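Local coordinates for maltose operon transcriptional repressor (Staphylococcus aureus subsp. aureus Mu50, PDB 3HCW), which probably represses transcription of the maltose operon as a LacI-type regulator whose C-terminal part has the fold of a periplasmic binding protein, at residues A[106-118]-A[268-280]. Sequence-based numbering, arbitrary orientation.
Sequences HQFTHIDNDNILA and DVIELVIIDTELK
Strand 110-113 pairs in parallel with 272-275: H110 O accepts from V273 N, D112 N donates to V273 O (2.9 Å, 172°), and D112 O accepts from I275 N. On one sheet face, I111 CG1 lies beside V273 CB and I111 CG2 packs on I275 CD1 (3.6 Å); their beta-branched chains suit extended backbone and meet L250 and Q253 of helix 247-263.

T109 OG1, on a side chain short enough to serve the adjacent chain, donates to I270 O at 2.7 Å; chi1 of -65° sets it beside its own backbone N. H106 ND1 donates to E271 OE2 (2.7 Å), which lies in the imidazole plane.

The N113 amide has two hydrogens for two carbonyls: ND2 reaches I275 O (3.1 Å) from above the carbonyl plane and also bonds I245 O. Water links D114 N to I275 O, another D114 O to T277 OG1, while D114 OD2 caps helix 115-129 at L117 N.

Both chains continue side by side as two of the connections between the lobes. D112 OD1, N113 OD1 and N115 ND2 hydrogen-bond a glycerol, probably from the crystallisation liquor, consistent with polar groups facing an effector cleft, as in LacI relatives.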
loop_
_atom_site.group_PDB
_atom_site.type_symbol
_atom_site.label_atom_id
_atom_site.label_comp_id
_atom_site.label_asym_id
_atom_site.label_seq_id
_atom_site.Cartn_x
_atom_site.Cartn_y
_atom_site.Cartn_z
ATOM N N HIS A 106 23.984 18.183 -14.941
ATOM C CA HIS A 106 23.596 18.824 -16.201
ATOM C C HIS A 106 23.550 17.841 -17.381
ATOM O O HIS A 106 22.777 18.025 -18.324
ATOM C CB HIS A 106 24.557 19.977 -16.530
ATOM C CG HIS A 106 24.384 21.186 -15.659
ATOM N ND1 HIS A 106 23.192 21.871 -15.561
ATOM C CD2 HIS A 106 25.261 21.846 -14.866
ATOM C CE1 HIS A 106 23.337 22.888 -14.732
ATOM N NE2 HIS A 106 24.583 22.894 -14.294
ATOM N N GLN A 107 24.383 16.801 -17.312
ATOM C CA GLN A 107 24.467 15.774 -18.351
ATOM C C GLN A 107 23.319 14.766 -18.293
ATOM O O GLN A 107 22.990 14.138 -19.302
ATOM C CB GLN A 107 25.804 15.019 -18.260
ATOM C CG GLN A 107 27.061 15.893 -18.277
ATOM C CD GLN A 107 27.069 16.898 -19.418
ATOM O OE1 GLN A 107 27.079 18.108 -19.193
ATOM N NE2 GLN A 107 27.053 16.399 -20.651
ATOM N N PHE A 108 22.718 14.614 -17.114
ATOM C CA PHE A 108 21.775 13.526 -16.855
ATOM C C PHE A 108 20.357 14.009 -16.587
ATOM O O PHE A 108 20.142 14.862 -15.729
ATOM C CB PHE A 108 22.294 12.656 -15.709
ATOM C CG PHE A 108 23.696 12.165 -15.934
ATOM C CD1 PHE A 108 23.949 11.151 -16.859
ATOM C CD2 PHE A 108 24.770 12.746 -15.259
ATOM C CE1 PHE A 108 25.251 10.709 -17.095
ATOM C CE2 PHE A 108 26.078 12.315 -15.488
ATOM C CZ PHE A 108 26.322 11.292 -16.403
ATOM N N THR A 109 19.404 13.472 -17.344
ATOM C CA THR A 109 17.997 13.832 -17.191
ATOM C C THR A 109 17.463 13.490 -15.803
ATOM O O THR A 109 17.644 12.371 -15.316
ATOM C CB THR A 109 17.126 13.172 -18.286
ATOM O OG1 THR A 109 17.502 13.713 -19.553
ATOM C CG2 THR A 109 15.641 13.460 -18.073
ATOM N N HIS A 110 16.841 14.482 -15.167
ATOM C CA HIS A 110 16.157 14.305 -13.896
ATOM C C HIS A 110 14.659 14.544 -14.061
ATOM O O HIS A 110 14.231 15.398 -14.844
ATOM C CB HIS A 110 16.709 15.270 -12.854
ATOM C CG HIS A 110 18.041 14.876 -12.300
ATOM N ND1 HIS A 110 18.223 14.520 -10.982
ATOM C CD2 HIS A 110 19.262 14.801 -12.879
ATOM C CE1 HIS A 110 19.498 14.241 -10.773
ATOM N NE2 HIS A 110 20.150 14.404 -11.908
ATOM N N ILE A 111 13.870 13.774 -13.322
ATOM C CA ILE A 111 12.421 13.936 -13.290
ATOM C C ILE A 111 12.016 14.152 -11.833
ATOM O O ILE A 111 12.268 13.311 -10.986
ATOM C CB ILE A 111 11.682 12.719 -13.937
ATOM C CG1 ILE A 111 11.873 12.701 -15.462
ATOM C CG2 ILE A 111 10.198 12.776 -13.674
ATOM C CD1 ILE A 111 12.963 11.812 -15.928
ATOM N N ASP A 112 11.406 15.293 -11.541
ATOM C CA ASP A 112 11.069 15.632 -10.163
ATOM C C ASP A 112 9.707 16.332 -10.081
ATOM O O ASP A 112 9.126 16.694 -11.115
ATOM C CB ASP A 112 12.165 16.542 -9.598
ATOM C CG ASP A 112 12.345 16.412 -8.088
ATOM O OD1 ASP A 112 11.687 15.566 -7.452
ATOM O OD2 ASP A 112 13.153 17.185 -7.529
ATOM N N ASN A 113 9.187 16.470 -8.861
ATOM C CA ASN A 113 8.191 17.493 -8.552
ATOM C C ASN A 113 8.968 18.721 -8.111
ATOM O O ASN A 113 10.173 18.625 -7.804
ATOM C CB ASN A 113 7.299 17.075 -7.382
ATOM C CG ASN A 113 6.544 15.793 -7.633
ATOM O OD1 ASN A 113 6.772 14.789 -6.958
ATOM N ND2 ASN A 113 5.630 15.817 -8.597
ATOM N N ASP A 114 8.286 19.866 -8.049
ATOM C CA ASP A 114 8.837 21.047 -7.383
ATOM C C ASP A 114 8.465 20.929 -5.909
ATOM O O ASP A 114 7.355 21.257 -5.497
ATOM C CB ASP A 114 8.325 22.348 -8.031
ATOM C CG ASP A 114 9.018 23.608 -7.492
ATOM O OD1 ASP A 114 8.899 24.676 -8.133
ATOM O OD2 ASP A 114 9.661 23.557 -6.422
ATOM N N ASN A 115 9.410 20.448 -5.111
ATOM C CA ASN A 115 9.099 20.047 -3.741
ATOM C C ASN A 115 9.104 21.207 -2.760
ATOM O O ASN A 115 8.480 21.139 -1.696
ATOM C CB ASN A 115 10.000 18.888 -3.281
ATOM C CG ASN A 115 9.392 17.531 -3.573
ATOM O OD1 ASN A 115 8.250 17.253 -3.195
ATOM N ND2 ASN A 115 10.162 16.663 -4.219
ATOM N N ILE A 116 9.790 22.280 -3.135
ATOM C CA ILE A 116 9.692 23.530 -2.394
ATOM C C ILE A 116 8.292 24.146 -2.569
ATOM O O ILE A 116 7.613 24.433 -1.591
ATOM C CB ILE A 116 10.819 24.495 -2.764
ATOM C CG1 ILE A 116 12.174 23.851 -2.406
ATOM C CG2 ILE A 116 10.610 25.821 -2.060
ATOM C CD1 ILE A 116 13.408 24.675 -2.696
ATOM N N LEU A 117 7.848 24.277 -3.807
ATOM C CA LEU A 117 6.542 24.847 -4.113
ATOM C C LEU A 117 5.414 24.011 -3.505
ATOM O O LEU A 117 4.501 24.559 -2.863
ATOM C CB LEU A 117 6.378 25.009 -5.641
ATOM C CG LEU A 117 5.122 25.652 -6.232
ATOM C CD1 LEU A 117 4.808 26.998 -5.577
ATOM C CD2 LEU A 117 5.287 25.813 -7.726
ATOM N N ALA A 118 5.516 22.687 -3.641
ATOM C CA ALA A 118 4.519 21.767 -3.070
ATOM C C ALA A 118 4.339 22.019 -1.580
ATOM O O ALA A 118 3.195 22.201 -1.107
ATOM C CB ALA A 118 4.893 20.314 -3.333
ATOM N N ASP A 268 21.008 16.552 -27.032
ATOM C CA ASP A 268 19.702 15.909 -26.899
ATOM C C ASP A 268 19.118 15.986 -25.483
ATOM O O ASP A 268 17.936 15.690 -25.283
ATOM C CB ASP A 268 19.781 14.441 -27.346
ATOM C CG ASP A 268 19.131 14.197 -28.702
ATOM O OD1 ASP A 268 18.018 14.719 -28.945
ATOM O OD2 ASP A 268 19.726 13.463 -29.520
ATOM N N VAL A 269 19.946 16.395 -24.520
ATOM C CA VAL A 269 19.625 16.296 -23.088
ATOM C C VAL A 269 18.523 17.257 -22.605
ATOM O O VAL A 269 18.637 18.480 -22.743
ATOM C CB VAL A 269 20.890 16.495 -22.201
ATOM C CG1 VAL A 269 20.625 16.022 -20.778
ATOM C CG2 VAL A 269 22.097 15.765 -22.786
ATOM N N ILE A 270 17.457 16.682 -22.052
ATOM C CA ILE A 270 16.466 17.435 -21.301
ATOM C C ILE A 270 16.942 17.368 -19.857
ATOM O O ILE A 270 16.926 16.300 -19.269
ATOM C CB ILE A 270 15.043 16.809 -21.405
ATOM C CG1 ILE A 270 14.645 16.525 -22.865
ATOM C CG2 ILE A 270 14.016 17.681 -20.683
ATOM C CD1 ILE A 270 14.302 17.761 -23.711
ATOM N N GLU A 271 17.379 18.494 -19.294
ATOM C CA GLU A 271 18.029 18.501 -17.972
ATOM C C GLU A 271 17.113 18.162 -16.794
ATOM O O GLU A 271 17.538 17.472 -15.860
ATOM C CB GLU A 271 18.717 19.841 -17.706
ATOM C CG GLU A 271 20.057 20.014 -18.402
ATOM C CD GLU A 271 20.843 21.223 -17.887
ATOM O OE1 GLU A 271 21.527 21.880 -18.703
ATOM O OE2 GLU A 271 20.782 21.515 -16.672
ATOM N N LEU A 272 15.867 18.643 -16.842
ATOM C CA LEU A 272 14.948 18.526 -15.711
ATOM C C LEU A 272 13.505 18.570 -16.177
ATOM O O LEU A 272 13.101 19.498 -16.874
ATOM C CB LEU A 272 15.214 19.636 -14.685
ATOM C CG LEU A 272 14.435 19.696 -13.361
ATOM C CD1 LEU A 272 14.536 18.416 -12.560
ATOM C CD2 LEU A 272 14.926 20.861 -12.526
ATOM N N VAL A 273 12.736 17.548 -15.815
ATOM C CA VAL A 273 11.319 17.521 -16.149
ATOM C C VAL A 273 10.561 17.701 -14.841
ATOM O O VAL A 273 10.786 16.959 -13.880
ATOM C CB VAL A 273 10.893 16.211 -16.874
ATOM C CG1 VAL A 273 9.392 16.204 -17.167
ATOM C CG2 VAL A 273 11.695 16.008 -18.177
ATOM N N ILE A 274 9.693 18.709 -14.793
ATOM C CA ILE A 274 8.948 19.016 -13.580
ATOM C C ILE A 274 7.469 18.608 -13.735
ATOM O O ILE A 274 6.795 19.008 -14.684
ATOM C CB ILE A 274 9.141 20.505 -13.166
ATOM C CG1 ILE A 274 10.615 20.784 -12.798
ATOM C CG2 ILE A 274 8.197 20.909 -12.020
ATOM C CD1 ILE A 274 11.076 20.305 -11.396
ATOM N N ILE A 275 6.999 17.779 -12.809
ATOM C CA ILE A 275 5.606 17.343 -12.748
ATOM C C ILE A 275 4.883 18.183 -11.687
ATOM O O ILE A 275 5.325 18.254 -10.537
ATOM C CB ILE A 275 5.506 15.805 -12.461
ATOM C CG1 ILE A 275 5.691 15.006 -13.745
ATOM C CG2 ILE A 275 4.164 15.400 -11.853
ATOM C CD1 ILE A 275 7.077 14.519 -13.952
ATOM N N ASP A 276 3.796 18.836 -12.097
ATOM C CA ASP A 276 3.007 19.710 -11.223
ATOM C C ASP A 276 2.295 18.906 -10.149
ATOM O O ASP A 276 1.844 17.799 -10.396
ATOM C CB ASP A 276 1.942 20.482 -12.024
ATOM C CG ASP A 276 2.533 21.507 -12.988
ATOM O OD1 ASP A 276 3.635 22.054 -12.735
ATOM O OD2 ASP A 276 1.861 21.781 -14.007
ATOM N N THR A 277 2.180 19.487 -8.962
ATOM C CA THR A 277 1.496 18.841 -7.857
ATOM C C THR A 277 0.134 19.504 -7.605
ATOM O O THR A 277 -0.193 20.525 -8.205
ATOM C CB THR A 277 2.350 18.882 -6.589
ATOM O OG1 THR A 277 2.493 20.236 -6.165
ATOM C CG2 THR A 277 3.746 18.258 -6.832
ATOM N N GLU A 278 -0.658 18.912 -6.720
ATOM C CA GLU A 278 -1.991 19.424 -6.443
ATOM C C GLU A 278 -2.388 19.193 -4.988
ATOM O O GLU A 278 -2.391 18.061 -4.502
ATOM C CB GLU A 278 -3.008 18.777 -7.396
ATOM C CG GLU A 278 -4.453 19.103 -7.092
ATOM C CD GLU A 278 -5.440 18.364 -8.000
ATOM O OE1 GLU A 278 -5.026 17.429 -8.723
ATOM O OE2 GLU A 278 -6.643 18.716 -7.982
ATOM N N LEU A 279 -2.708 20.283 -4.304
ATOM C CA LEU A 279 -3.308 20.235 -2.984
ATOM C C LEU A 279 -4.712 19.632 -3.051
ATOM O O LEU A 279 -5.529 20.042 -3.875
ATOM C CB LEU A 279 -3.355 21.646 -2.374
ATOM C CG LEU A 279 -4.061 21.826 -1.017
ATOM C CD1 LEU A 279 -3.289 21.153 0.090
ATOM C CD2 LEU A 279 -4.260 23.289 -0.709
ATOM N N LYS A 280 -4.952 18.633 -2.203
ATOM C CA LYS A 280 -6.270 18.036 -1.984
ATOM C C LYS A 280 -6.669 18.328 -0.536
ATOM O O LYS A 280 -6.095 17.751 0.395
ATOM C CB LYS A 280 -6.235 16.511 -2.191
ATOM C CG LYS A 280 -5.737 16.009 -3.550
ATOM C CD LYS A 280 -6.889 15.815 -4.535
ATOM C CE LYS A 280 -6.512 14.878 -5.679
ATOM N NZ LYS A 280 -5.389 15.406 -6.509
HETATM O O HOH W 1 5.699 20.351 -9.176
HETATM O O HOH W 2 4.887 21.479 -6.824
#